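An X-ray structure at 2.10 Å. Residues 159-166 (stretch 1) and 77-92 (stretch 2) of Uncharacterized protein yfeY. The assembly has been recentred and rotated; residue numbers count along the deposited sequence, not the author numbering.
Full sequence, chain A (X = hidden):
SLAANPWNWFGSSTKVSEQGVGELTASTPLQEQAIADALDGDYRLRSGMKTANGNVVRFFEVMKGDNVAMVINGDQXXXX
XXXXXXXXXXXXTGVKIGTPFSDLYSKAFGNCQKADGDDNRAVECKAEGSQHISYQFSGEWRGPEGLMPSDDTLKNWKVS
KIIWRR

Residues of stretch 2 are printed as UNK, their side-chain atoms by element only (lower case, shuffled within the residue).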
# COMPACT_ATOMS: atom_id res chain seq x y z
N VAL A 159 1.49 -8.25 -7.18
CA VAL A 159 1.22 -7.19 -6.26
C VAL A 159 1.78 -7.60 -4.89
O VAL A 159 1.42 -8.66 -4.36
CB VAL A 159 -0.33 -6.93 -6.13
CG1 VAL A 159 -0.62 -5.95 -4.99
CG2 VAL A 159 -0.90 -6.37 -7.44
N SER A 160 2.62 -6.75 -4.32
CA SER A 160 3.19 -7.04 -3.00
C SER A 160 2.76 -6.00 -1.95
O SER A 160 2.93 -6.21 -0.76
CB SER A 160 4.71 -7.08 -3.08
OG SER A 160 5.18 -5.87 -3.64
N LYS A 161 2.17 -4.90 -2.40
CA LYS A 161 1.57 -3.94 -1.49
C LYS A 161 0.44 -3.17 -2.18
O LYS A 161 0.50 -2.93 -3.40
CB LYS A 161 2.68 -3.00 -1.02
CG LYS A 161 2.32 -1.97 -0.03
CD LYS A 161 3.49 -1.82 0.90
CE LYS A 161 4.58 -0.99 0.30
NZ LYS A 161 5.63 -0.71 1.33
N ILE A 162 -0.59 -2.81 -1.42
CA ILE A 162 -1.61 -1.91 -1.92
C ILE A 162 -1.48 -0.61 -1.10
O ILE A 162 -1.44 -0.64 0.14
CB ILE A 162 -3.05 -2.53 -1.81
CG1 ILE A 162 -3.13 -3.89 -2.56
CG2 ILE A 162 -4.11 -1.54 -2.38
CD1 ILE A 162 -4.38 -4.62 -2.34
N ILE A 163 -1.44 0.53 -1.79
CA ILE A 163 -1.23 1.83 -1.11
C ILE A 163 -2.42 2.74 -1.32
O ILE A 163 -2.86 2.96 -2.46
CB ILE A 163 0.04 2.50 -1.63
CG1 ILE A 163 1.22 1.51 -1.52
CG2 ILE A 163 0.32 3.83 -0.90
CD1 ILE A 163 2.38 1.96 -2.29
N TRP A 164 -2.95 3.27 -0.23
CA TRP A 164 -3.97 4.29 -0.30
C TRP A 164 -3.34 5.63 0.09
O TRP A 164 -2.57 5.67 1.08
CB TRP A 164 -5.13 3.98 0.65
CG TRP A 164 -6.13 5.12 0.74
CD1 TRP A 164 -7.20 5.33 -0.07
CD2 TRP A 164 -6.14 6.20 1.71
NE1 TRP A 164 -7.88 6.47 0.32
CE2 TRP A 164 -7.25 7.02 1.42
CE3 TRP A 164 -5.31 6.55 2.79
CZ2 TRP A 164 -7.57 8.18 2.16
CZ3 TRP A 164 -5.62 7.69 3.53
CH2 TRP A 164 -6.74 8.49 3.21
N ARG A 165 -3.65 6.72 -0.63
CA ARG A 165 -3.15 8.08 -0.24
C ARG A 165 -4.28 9.10 -0.25
O ARG A 165 -5.08 9.10 -1.18
CB ARG A 165 -2.02 8.56 -1.15
CG ARG A 165 -0.66 7.81 -1.06
CD ARG A 165 0.24 8.32 -2.15
NE ARG A 165 1.64 7.84 -2.13
CZ ARG A 165 2.08 6.84 -2.89
NH1 ARG A 165 1.23 6.20 -3.67
NH2 ARG A 165 3.35 6.45 -2.86
N ARG A 166 -4.37 9.99 0.76
CA ARG A 166 -5.50 10.95 0.83
C ARG A 166 -5.51 11.92 -0.37
O ARG A 166 -4.44 12.11 -0.99
CB ARG A 166 -5.50 11.77 2.13
CG ARG A 166 -4.32 12.73 2.32
CD ARG A 166 -4.72 13.92 3.25
NE ARG A 166 -5.45 13.43 4.43
CZ ARG A 166 -5.06 13.60 5.70
NH1 ARG A 166 -3.96 14.29 5.99
NH2 ARG A 166 -5.80 13.10 6.68
N UNK A 77 -1.29 15.73 11.62
CA UNK A 77 -1.29 14.40 12.32
C UNK A 77 -2.59 13.58 12.20
O UNK A 77 -3.18 13.09 13.19
N UNK A 78 -3.05 13.44 10.97
CA UNK A 78 -4.28 12.73 10.66
C UNK A 78 -3.83 11.75 9.58
O UNK A 78 -2.75 11.92 9.05
o UNK A 78 -6.61 13.03 9.88
c UNK A 78 -4.97 14.58 9.09
c UNK A 78 -5.40 13.73 10.24
N UNK A 79 -4.57 10.67 9.32
CA UNK A 79 -4.03 9.65 8.40
C UNK A 79 -3.97 10.15 6.97
O UNK A 79 -4.99 10.54 6.44
c UNK A 79 -5.70 6.43 10.01
c UNK A 79 -4.74 7.63 9.79
c UNK A 79 -4.39 7.37 7.34
c UNK A 79 -4.88 8.32 8.43
N UNK A 80 -2.80 10.11 6.36
CA UNK A 80 -2.65 10.54 4.96
C UNK A 80 -2.17 9.45 3.97
O UNK A 80 -2.21 9.65 2.75
c UNK A 80 -1.70 11.72 4.90
o UNK A 80 -0.44 11.31 5.33
N UNK A 81 -1.73 8.30 4.50
CA UNK A 81 -1.27 7.16 3.68
C UNK A 81 -1.39 5.88 4.51
O UNK A 81 -1.14 5.91 5.76
c UNK A 81 0.78 6.16 2.42
n UNK A 81 2.84 5.21 1.44
c UNK A 81 0.18 7.35 3.23
n UNK A 81 4.52 6.28 0.25
n UNK A 81 4.42 3.99 0.28
c UNK A 81 2.20 6.42 1.94
c UNK A 81 3.92 5.16 0.65
N UNK A 82 -1.80 4.78 3.84
CA UNK A 82 -1.85 3.42 4.46
C UNK A 82 -1.31 2.47 3.43
O UNK A 82 -1.84 2.42 2.29
c UNK A 82 -5.52 4.01 5.70
c UNK A 82 -3.29 2.97 4.82
c UNK A 82 -3.28 1.52 5.45
c UNK A 82 -3.97 3.98 5.76
N UNK A 83 -0.22 1.78 3.76
CA UNK A 83 0.28 0.70 2.92
C UNK A 83 -0.26 -0.64 3.45
O UNK A 83 -0.15 -0.92 4.64
c UNK A 83 1.79 0.68 2.95
c UNK A 83 2.41 2.01 2.47
o UNK A 83 3.53 1.98 1.94
o UNK A 83 1.77 3.07 2.63
N UNK A 84 -0.86 -1.44 2.58
CA UNK A 84 -1.51 -2.68 3.02
C UNK A 84 -0.64 -3.82 2.53
O UNK A 84 -0.29 -3.89 1.34
c UNK A 84 -3.61 -4.17 3.02
c UNK A 84 -2.97 -2.82 2.53
c UNK A 84 -3.82 -1.67 3.05
N UNK A 85 -0.25 -4.69 3.44
CA UNK A 85 0.52 -5.87 3.06
C UNK A 85 -0.21 -7.17 3.41
O UNK A 85 0.26 -8.26 3.09
c UNK A 85 4.15 -5.00 3.69
c UNK A 85 2.75 -4.59 3.50
c UNK A 85 2.48 -3.42 4.44
c UNK A 85 1.88 -5.84 3.75
N UNK A 86 -1.33 -7.03 4.09
CA UNK A 86 -2.18 -8.15 4.52
C UNK A 86 -2.92 -8.70 3.31
O UNK A 86 -3.72 -7.98 2.66
c UNK A 86 -4.03 -8.74 6.18
o UNK A 86 -4.71 -8.41 7.17
o UNK A 86 -4.02 -9.92 5.73
c UNK A 86 -3.21 -7.63 5.53
N UNK A 87 -2.63 -9.97 3.00
CA UNK A 87 -3.17 -10.57 1.78
C UNK A 87 -4.68 -10.72 1.88
O UNK A 87 -5.35 -10.80 0.87
c UNK A 87 -2.48 -11.91 1.48
o UNK A 87 -2.73 -12.81 2.55
N UNK A 88 -5.20 -10.73 3.11
CA UNK A 88 -6.63 -10.78 3.36
C UNK A 88 -7.41 -9.48 3.10
O UNK A 88 -8.64 -9.48 3.21
c UNK A 88 -6.92 -11.24 4.79
c UNK A 88 -6.31 -12.60 5.10
o UNK A 88 -5.74 -12.75 6.22
o UNK A 88 -6.39 -13.49 4.21
N UNK A 89 -6.72 -8.39 2.79
CA UNK A 89 -7.44 -7.14 2.50
C UNK A 89 -7.25 -6.82 1.03
O UNK A 89 -6.16 -6.42 0.64
c UNK A 89 -6.88 -5.98 3.38
c UNK A 89 -7.56 -4.61 3.05
c UNK A 89 -6.39 -5.39 5.80
c UNK A 89 -6.99 -6.37 4.86
N UNK A 90 -8.31 -6.97 0.22
CA UNK A 90 -8.16 -6.62 -1.19
C UNK A 90 -8.51 -5.15 -1.42
O UNK A 90 -9.05 -4.49 -0.54
c UNK A 90 -10.37 -7.62 -0.81
c UNK A 90 -9.18 -7.55 -1.88
c UNK A 90 -9.69 -7.38 0.55
N UNK A 91 -8.15 -4.62 -2.59
CA UNK A 91 -8.66 -3.36 -3.06
C UNK A 91 -10.08 -3.57 -3.59
O UNK A 91 -10.41 -4.66 -4.03
c UNK A 91 -7.75 -2.80 -4.16
N UNK A 92 -10.91 -2.55 -3.58
CA UNK A 92 -12.27 -2.74 -4.08
C UNK A 92 -12.28 -2.74 -5.63
O UNK A 92 -13.30 -3.01 -6.26
c UNK A 92 -13.24 -1.74 -3.45
c UNK A 92 -13.03 -0.34 -3.94
o UNK A 92 -12.13 -0.12 -4.76
o UNK A 92 -13.79 0.55 -3.52

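Position 77 has no side-chain atoms and touches nothing on stretch 1: Gly77. At 78 one carbon carries an oxygen and a carbon, the carbon arm reaching the Arg166 guanidinium near its plane: Thr78, with CG2 2.9 Å from Arg166 NH2. Position 79 has four carbons, forked at the first with one arm two carbons long, and its short arm meets the Trp164 ring, so it is Ile79. Its CG2 sits 4.0 Å from Trp164 CZ3. At 80, one carbon and one oxygen, the carbon lying over a face of the Arg166 guanidinium, give Ser80; its CB is 3.6 Å from Arg166 NH1, and its backbone O accepts from Arg166 N at 3.0 Å.

Position 81 extends three carbons, a nitrogen, then a carbon bearing two nitrogens, and passes beside Ile163 to reach Arg165: Arg81. Its chi1 to chi3 are all t, and its NE comes 3.7 Å from Ile163 CG2. Position 82 repeats the four-carbon fork of 79, its longer arm against the Trp164 ring, hence Ile82, with CD1 3.9 Å from Trp164 CE3. At 83 two carbons end in two oxygens, one of them 3.5 Å from Lys161 NZ; the short acid is Asp83. Position 84, one carbon carrying two and packed on Ile162, is Val84, its CB 4.4 Å from Ile162 CB. Four carbons forked at the second, against the Lys161 chain, make 85 Leu85, with CG 3.9 Å from Lys161 CD.

Positions 86, 87 and 88 do not contact stretch 1. Two carbons and two oxygens give Asp86, a carbon and an oxygen Ser87, and again two carbons and two oxygens Asp88. At 89 the first-carbon fork with one longer arm returns, its backbone O 3.9 Å from Ile162 CD1: Ile89, closing a type I turn from Asp86. Three carbons closing onto the backbone nitrogen, with the backbone C 4.3 Å from Ile162 CD1, make Pro90. A lone carbon at 91, 4.2 Å from Ile162 CG2, is Ala91. Position 92, two carbons with two oxygens and no contact, is Asp92.

The backbone sets the rules: antiparallel pairing puts Ile162 opposite Val84 and Trp164 opposite Ile82, each pair joined by two hydrogen bonds, including Val84 N to Ile162 O at 2.6 Å. These four side chains share one apolar face. The other face carries Ile163, Arg165, Arg81 and Asp83. There Arg81 NE meets Asp83 OD2 at 2.7 Å in a salt bridge within its own strand, while Lys161 NZ reaches Asp83 OD1 at 3.5 Å in a salt bridge across the stretches whose hydrogen bond is weak. The acid thus offsets crowded positive charge, for Arg165 NH2 and Arg81 NH2 approach to 3.3 Å without bonding.

Stretch 2, residues 77-92: GTISRIDVLDSDIPAD
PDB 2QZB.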